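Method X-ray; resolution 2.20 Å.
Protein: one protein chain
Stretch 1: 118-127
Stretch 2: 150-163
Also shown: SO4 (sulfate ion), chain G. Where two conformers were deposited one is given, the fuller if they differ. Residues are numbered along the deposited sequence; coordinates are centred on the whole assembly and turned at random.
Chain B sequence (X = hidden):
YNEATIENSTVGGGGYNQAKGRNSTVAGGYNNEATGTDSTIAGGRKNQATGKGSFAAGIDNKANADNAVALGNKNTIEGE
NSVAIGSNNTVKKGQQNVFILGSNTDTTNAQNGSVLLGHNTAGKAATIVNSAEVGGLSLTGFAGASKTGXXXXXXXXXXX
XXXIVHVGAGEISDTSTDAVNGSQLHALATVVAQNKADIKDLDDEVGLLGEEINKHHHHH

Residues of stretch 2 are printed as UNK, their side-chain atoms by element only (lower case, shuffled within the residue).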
ATOM      1  N   GLY B 118      -3.712   4.596  -6.342  1.00 38.28           N
ATOM      2  CA  GLY B 118      -3.110   5.215  -7.551  1.00 38.32           C
ATOM      3  C   GLY B 118      -3.957   5.342  -8.805  1.00 39.28           C
ATOM      4  O   GLY B 118      -5.017   4.765  -8.898  1.00 39.22           O
ATOM      5  N   HIS B 119      -3.411   6.080  -9.763  1.00 41.22           N
ATOM      6  CA  HIS B 119      -4.009   6.360 -11.075  0.50 42.12           C
ATOM      7  C   HIS B 119      -3.930   5.148 -12.012  1.00 43.32           C
ATOM      8  O   HIS B 119      -2.867   4.506 -12.130  1.00 43.28           O
ATOM      9  CB  HIS B 119      -3.284   7.584 -11.696  0.50 43.22           C
ATOM     10  CG  HIS B 119      -3.722   7.926 -13.085  0.50 44.49           C
ATOM     11  ND1 HIS B 119      -2.845   7.961 -14.152  0.50 47.97           N
ATOM     12  CD2 HIS B 119      -4.934   8.262 -13.582  0.50 44.70           C
ATOM     13  CE1 HIS B 119      -3.505   8.303 -15.248  0.50 50.29           C
ATOM     14  NE2 HIS B 119      -4.775   8.488 -14.927  0.50 49.68           N
ATOM     15  N   ASN B 120      -5.041   4.866 -12.696  1.00 44.08           N
ATOM     16  CA  ASN B 120      -5.170   3.722 -13.594  1.00 46.35           C
ATOM     17  C   ASN B 120      -5.069   2.374 -12.872  1.00 45.18           C
ATOM     18  O   ASN B 120      -4.697   1.358 -13.441  1.00 48.22           O
ATOM     19  CB  ASN B 120      -4.106   3.753 -14.690  1.00 48.04           C
ATOM     20  CG  ASN B 120      -4.317   4.822 -15.673  1.00 52.70           C
ATOM     21  OD1 ASN B 120      -5.429   5.284 -15.876  1.00 57.89           O
ATOM     22  ND2 ASN B 120      -3.233   5.229 -16.336  1.00 59.22           N
ATOM     23  N   THR B 121      -5.377   2.345 -11.602  1.00 43.58           N
ATOM     24  CA  THR B 121      -5.235   1.110 -10.850  1.00 41.82           C
ATOM     25  C   THR B 121      -6.418   0.146 -11.076  1.00 42.62           C
ATOM     26  O   THR B 121      -7.557   0.572 -11.058  1.00 43.16           O
ATOM     27  CB  THR B 121      -4.959   1.431  -9.374  1.00 39.95           C
ATOM     28  OG1 THR B 121      -3.612   1.936  -9.289  1.00 40.10           O
ATOM     29  CG2 THR B 121      -5.055   0.179  -8.492  1.00 38.22           C
ATOM     30  N   ALA B 122      -6.143  -1.142 -11.312  1.00 42.84           N
ATOM     31  CA  ALA B 122      -7.228  -2.127 -11.403  1.00 44.26           C
ATOM     32  C   ALA B 122      -7.337  -3.107 -10.221  1.00 44.47           C
ATOM     33  O   ALA B 122      -6.325  -3.558  -9.678  1.00 43.81           O
ATOM     34  CB  ALA B 122      -7.162  -2.898 -12.746  1.00 44.79           C
ATOM     35  N   GLY B 123      -8.592  -3.423  -9.851  1.00 45.73           N
ATOM     36  CA  GLY B 123      -8.922  -4.459  -8.876  1.00 45.35           C
ATOM     37  C   GLY B 123      -8.637  -5.828  -9.473  1.00 47.71           C
ATOM     38  O   GLY B 123      -8.700  -6.032 -10.705  1.00 48.24           O
ATOM     39  N   LYS B 124      -8.331  -6.786  -8.598  1.00 47.74           N
ATOM     40  CA  LYS B 124      -8.027  -8.167  -9.025  1.00 48.42           C
ATOM     41  C   LYS B 124      -8.526  -9.146  -7.988  1.00 47.99           C
ATOM     42  O   LYS B 124      -8.392  -8.907  -6.788  1.00 46.81           O
ATOM     43  CB  LYS B 124      -6.508  -8.326  -9.185  1.00 48.06           C
ATOM     44  CG  LYS B 124      -6.087  -9.304 -10.277  1.00 49.85           C
ATOM     45  CD  LYS B 124      -4.571  -9.254 -10.421  1.00 49.97           C
ATOM     46  CE  LYS B 124      -4.002 -10.623 -10.705  1.00 50.21           C
ATOM     47  NZ  LYS B 124      -2.797 -10.420 -11.528  1.00 48.57           N
ATOM     48  N   ALA B 125      -9.077 -10.261  -8.446  1.00 49.36           N
ATOM     49  CA  ALA B 125      -9.583 -11.311  -7.577  1.00 49.83           C
ATOM     50  C   ALA B 125      -8.424 -11.997  -6.818  1.00 48.67           C
ATOM     51  O   ALA B 125      -7.387 -12.271  -7.389  1.00 49.05           O
ATOM     52  CB  ALA B 125     -10.378 -12.342  -8.457  1.00 52.14           C
ATOM     53  N   ALA B 126      -8.586 -12.241  -5.532  1.00 48.31           N
ATOM     54  CA  ALA B 126      -7.613 -13.030  -4.770  1.00 48.60           C
ATOM     55  C   ALA B 126      -7.396 -14.452  -5.333  1.00 50.42           C
ATOM     56  O   ALA B 126      -8.349 -15.126  -5.731  1.00 53.23           O
ATOM     57  CB  ALA B 126      -8.043 -13.110  -3.301  1.00 48.34           C
ATOM     58  N   THR B 127      -6.149 -14.915  -5.392  1.00 50.25           N
ATOM     59  CA  THR B 127      -5.905 -16.349  -5.671  1.00 51.13           C
ATOM     60  C   THR B 127      -5.344 -17.035  -4.433  1.00 51.24           C
ATOM     61  O   THR B 127      -4.844 -16.372  -3.503  1.00 49.26           O
ATOM     62  CB  THR B 127      -5.004 -16.590  -6.912  1.00 51.07           C
ATOM     63  OG1 THR B 127      -3.721 -15.930  -6.742  1.00 49.44           O
ATOM     64  CG2 THR B 127      -5.719 -16.049  -8.184  1.00 52.36           C
ATOM     65  N   UNK B 150     -11.193 -12.153   0.794  1.00 67.17           N
ATOM     66  CA  UNK B 150     -10.564 -10.954   1.380  1.00 65.34           C
ATOM     67  C   UNK B 150     -10.202  -9.798   0.420  1.00 61.13           C
ATOM     68  O   UNK B 150      -9.783  -8.727   0.893  1.00 60.41           O
ATOM     69  o   UNK B 150     -10.283 -11.198   4.441  1.00 79.23           O
ATOM     70  n   UNK B 150      -9.363 -13.172   3.799  1.00 78.97           N
ATOM     71  c   UNK B 150      -9.692 -11.891   3.586  1.00 72.97           C
ATOM     72  c   UNK B 150      -9.321 -11.321   2.225  1.00 65.15           C
ATOM     73  N   UNK B 151     -10.315  -9.996  -0.892  1.00 58.24           N
ATOM     74  CA  UNK B 151      -9.837  -8.977  -1.823  1.00 54.61           C
ATOM     75  C   UNK B 151      -8.331  -8.835  -1.887  1.00 51.29           C
ATOM     76  O   UNK B 151      -7.607  -9.530  -1.194  1.00 51.50           O
ATOM     77  N   UNK B 152      -7.842  -7.952  -2.745  1.00 49.50           N
ATOM     78  CA  UNK B 152      -6.418  -7.785  -2.916  1.00 47.85           C
ATOM     79  C   UNK B 152      -6.080  -6.315  -2.699  1.00 47.23           C
ATOM     80  O   UNK B 152      -6.974  -5.495  -2.602  1.00 49.12           O
ATOM     81  c   UNK B 152      -5.982  -8.215  -4.322  1.00 48.56           C
ATOM     82  c   UNK B 152      -6.010  -9.751  -4.441  1.00 48.79           C
ATOM     83  o   UNK B 152      -6.838  -7.602  -5.320  1.00 48.22           O
ATOM     84  N   UNK B 153      -4.806  -5.973  -2.625  1.00 45.60           N
ATOM     85  CA  UNK B 153      -4.408  -4.611  -2.558  1.00 43.70           C
ATOM     86  C   UNK B 153      -3.779  -4.372  -3.921  1.00 43.52           C
ATOM     87  O   UNK B 153      -2.816  -5.046  -4.254  1.00 43.09           O
ATOM     88  c   UNK B 153      -4.014  -4.602  -0.046  1.00 43.48           C
ATOM     89  c   UNK B 153      -2.860  -2.967  -1.514  1.00 42.97           C
ATOM     90  c   UNK B 153      -3.385  -4.371  -1.435  1.00 43.69           C
ATOM     91  N   UNK B 154      -4.343  -3.476  -4.742  1.00 42.51           N
ATOM     92  CA  UNK B 154      -3.744  -3.270  -6.063  1.00 42.68           C
ATOM     93  C   UNK B 154      -2.983  -1.988  -6.120  1.00 41.32           C
ATOM     94  O   UNK B 154      -3.411  -0.977  -5.521  1.00 41.40           O
ATOM     95  c   UNK B 154      -4.782  -3.303  -7.168  1.00 44.40           C
ATOM     96  o   UNK B 154      -4.127  -3.053  -8.412  1.00 46.69           O
ATOM     97  N   UNK B 155      -1.813  -2.039  -6.762  1.00 40.58           N
ATOM     98  CA  UNK B 155      -1.004  -0.836  -6.962  1.00 38.45           C
ATOM     99  C   UNK B 155      -0.913  -0.370  -8.398  1.00 40.13           C
ATOM    100  O   UNK B 155      -0.230   0.618  -8.664  1.00 41.97           O
ATOM    101  c   UNK B 155       0.331  -1.267  -4.807  1.00 35.19           C
ATOM    102  c   UNK B 155       1.321  -1.915  -7.078  1.00 36.47           C
ATOM    103  c   UNK B 155       0.401  -0.932  -6.336  1.00 38.15           C
ATOM    104  N   UNK B 156      -1.584  -1.038  -9.345  1.00 41.51           N
ATOM    105  CA  UNK B 156      -1.490  -0.630 -10.779  1.00 42.30           C
ATOM    106  C   UNK B 156      -2.444  -1.446 -11.644  1.00 43.93           C
ATOM    107  O   UNK B 156      -3.410  -1.964 -11.109  1.00 43.78           O
ATOM    108  N   UNK B 157      -2.226  -1.525 -12.970  1.00 44.84           N
ATOM    109  CA  UNK B 157      -3.016  -2.472 -13.835  1.00 46.62           C
ATOM    110  C   UNK B 157      -2.045  -3.306 -14.657  1.00 47.50           C
ATOM    111  O   UNK B 157      -0.856  -2.993 -14.694  1.00 46.92           O
ATOM    112  n   UNK B 157      -5.545  -0.970 -18.947  1.00 62.65           N
ATOM    113  c   UNK B 157      -4.015  -1.765 -14.773  1.00 47.13           C
ATOM    114  c   UNK B 157      -5.085  -1.240 -17.487  1.00 58.50           C
ATOM    115  c   UNK B 157      -4.341  -0.113 -16.794  1.00 49.70           C
ATOM    116  c   UNK B 157      -3.423  -0.632 -15.656  1.00 49.27           C
ATOM    117  N   UNK B 158      -2.547  -4.335 -15.333  1.00 49.36           N
ATOM    118  CA  UNK B 158      -1.727  -5.113 -16.227  1.00 51.53           C
ATOM    119  C   UNK B 158      -1.121  -4.191 -17.317  1.00 52.64           C
ATOM    120  O   UNK B 158      -1.872  -3.541 -18.038  1.00 52.96           O
ATOM    121  c   UNK B 158      -2.612  -8.377 -18.187  1.00 62.38           C
ATOM    122  c   UNK B 158      -1.726  -7.211 -17.731  1.00 56.56           C
ATOM    123  n   UNK B 158      -2.475 -10.401 -19.529  1.00 71.55           N
ATOM    124  c   UNK B 158      -1.779  -9.607 -18.496  1.00 67.15           C
ATOM    125  c   UNK B 158      -2.560  -6.214 -16.895  1.00 53.06           C
ATOM    126  N   UNK B 159       0.215  -4.182 -17.442  1.00 51.79           N
ATOM    127  CA  UNK B 159       0.879  -3.419 -18.470  1.00 53.92           C
ATOM    128  C   UNK B 159       1.324  -2.104 -17.873  1.00 53.87           C
ATOM    129  O   UNK B 159       2.200  -1.453 -18.412  1.00 54.66           O
ATOM    130  N   UNK B 160       0.744  -1.732 -16.729  1.00 51.77           N
ATOM    131  CA  UNK B 160       1.089  -0.464 -16.083  1.00 50.60           C
ATOM    132  C   UNK B 160       1.327  -0.687 -14.618  1.00 48.25           C
ATOM    133  O   UNK B 160       0.635  -0.064 -13.779  1.00 47.95           O
ATOM    134  c   UNK B 160      -1.214   2.547 -19.359  0.10 57.35           C
ATOM    135  c   UNK B 160      -1.223   2.093 -17.905  0.10 55.07           C
ATOM    136  c   UNK B 160       0.087   1.400 -17.541  1.00 55.03           C
ATOM    137  n   UNK B 160      -2.567   2.953 -19.830  0.10 58.03           N
ATOM    138  c   UNK B 160      -0.041   0.567 -16.268  1.00 51.42           C
ATOM    139  N   UNK B 161       2.256  -1.603 -14.299  1.00 46.50           N
ATOM    140  CA  UNK B 161       2.539  -1.987 -12.890  1.00 44.27           C
ATOM    141  C   UNK B 161       3.351  -0.883 -12.155  1.00 43.63           C
ATOM    142  O   UNK B 161       3.939  -0.029 -12.806  1.00 44.38           O
ATOM    143  c   UNK B 161       2.473  -4.553 -13.315  1.00 44.35           C
ATOM    144  o   UNK B 161       3.024  -3.807 -15.536  1.00 46.77           O
ATOM    145  c   UNK B 161       2.437  -4.668 -14.856  1.00 45.83           C
ATOM    146  o   UNK B 161       1.826  -5.609 -15.387  1.00 44.46           O
ATOM    147  c   UNK B 161       3.281  -3.347 -12.817  1.00 43.60           C
ATOM    148  N   UNK B 162       3.350  -0.889 -10.815  1.00 41.27           N
ATOM    149  CA  UNK B 162       4.133   0.090 -10.073  1.00 41.90           C
ATOM    150  C   UNK B 162       5.069  -0.612  -9.116  1.00 41.68           C
ATOM    151  O   UNK B 162       4.619  -1.464  -8.304  1.00 39.34           O
ATOM    152  c   UNK B 162       3.287   1.069  -9.225  1.00 41.17           C
ATOM    153  n   UNK B 162       1.243   4.131  -9.869  1.00 46.81           N
ATOM    154  n   UNK B 162      -0.869   3.175 -10.135  1.00 43.30           N
ATOM    155  c   UNK B 162       2.561   2.135  -9.952  1.00 44.46           C
ATOM    156  n   UNK B 162      -0.340   5.146 -11.168  1.00 46.21           N
ATOM    157  c   UNK B 162       1.817   3.097  -9.035  1.00 44.82           C
ATOM    158  c   UNK B 162       0.011   4.141 -10.381  1.00 44.66           C
ATOM    159  N   UNK B 163       6.342  -0.179  -9.143  1.00 41.45           N
ATOM    160  CA  UNK B 163       7.283  -0.592  -8.125  1.00 40.42           C
ATOM    161  C   UNK B 163       6.836  -0.162  -6.725  1.00 39.70           C
ATOM    162  O   UNK B 163       6.228   0.892  -6.545  1.00 40.97           O
ATOM    163  n   UNK B 163      11.645  -0.857 -10.300  1.00 46.44           N
ATOM    164  c   UNK B 163       8.654  -0.044  -8.455  1.00 41.80           C
ATOM    165  c   UNK B 163       9.278  -0.639  -9.746  1.00 43.39           C
ATOM    166  c   UNK B 163      10.617  -0.017 -10.063  1.00 48.55           C
ATOM    167  o   UNK B 163      10.739   1.216 -10.094  1.00 49.79           O
TER
HETATM  168  S   SO4 G   1      -4.738  -9.873 -14.718  1.00 93.40           S
HETATM  169  O1  SO4 G   1      -3.314  -9.718 -14.402  1.00 90.54           O
HETATM  170  O2  SO4 G   1      -5.056  -8.951 -15.818  1.00 93.43           O
HETATM  171  O3  SO4 G   1      -5.081 -11.284 -14.999  1.00 91.94           O
HETATM  172  O4  SO4 G   1      -5.578  -9.492 -13.577  1.00 95.18           O
HETATM  173  O   HOH W   1      -9.335  -5.764  -6.138  1.00 38.62           O

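Position 150 carries two carbons, the second bearing one oxygen and one nitrogen: a short amide, Asn 150, which makes no contact with stretch 1. Position 151 has no side-chain atoms and a phi of 70°, which favours glycine; Gly 151 O lies 4.2 Å from Ala 126 CB.

At 152 one carbon carries an oxygen and a carbon, a branched hydroxyl residue, Thr 152. Its OG1 donates to Lys 124 O at 2.5 Å, while its CG2 packs 3.7 Å from Ala 126 CA. Water 1 accepts from Lys 124 N (2.8 Å to the water O) and donates to Thr 152 OG1 (3.2 Å from the water O).

Position 153 has one carbon bearing two more, hence Val 153; its CA-to-CB bond points away from stretch 1. Position 154 reverses this, pointing toward it with one carbon and one oxygen: Ser 154. Its OG donates to Ala 122 O at 2.6 Å. Position 155 again has three carbons, branched at the first, and points away: Val 155.

Position 156 is bare. A CB there would come 2.7 Å from the O of position 160, a clash, so the backbone fits Gly 156. Its N makes a weak bond to Ser 154 OG (3.4 Å), and its O accepts from Ala 122 N at 2.9 Å and 164°.

At 157, four carbons in a row end in a nitrogen: Lys 157. Its CG approaches Asn 120 O at 3.2 Å. The same chain recurs at 158, Lys 158, with its CD 3.5 Å from sulfate O2; Lys 124 NZ donates to sulfate O1 at 3.0 Å. Position 159, without side-chain atoms, has phi/psi of 97/-18, where a CB would jam against the preceding carbonyl: Gly 159. Position 160 has another four-carbon chain ending in nitrogen: Lys 160. Its CD lies 4.0 Å from Asn 120 ND2.

At 161, three carbons, the third with two oxygens, make Glu 161; its OE1 accepts from Gly 159 N at 3.0 Å. At 162, three carbons, a nitrogen and a carbon bearing two nitrogens make Arg 162. NH2 and NH1 donate to His 119 O at 2.8 and 3.1 Å; Gly 118 CA covers one guanidinium face. Position 163, three carbons ending in an amide, is Gln 163, out of reach.

The contact works largely through stretch 1 carbonyls: Thr 152, Ser 154 and Arg 162 each donate to one, and a single backbone bond, Ala 122 to Gly 156, adds to them.

Stretch 2, residues 150-163: NGTVSVGKKGKERQ
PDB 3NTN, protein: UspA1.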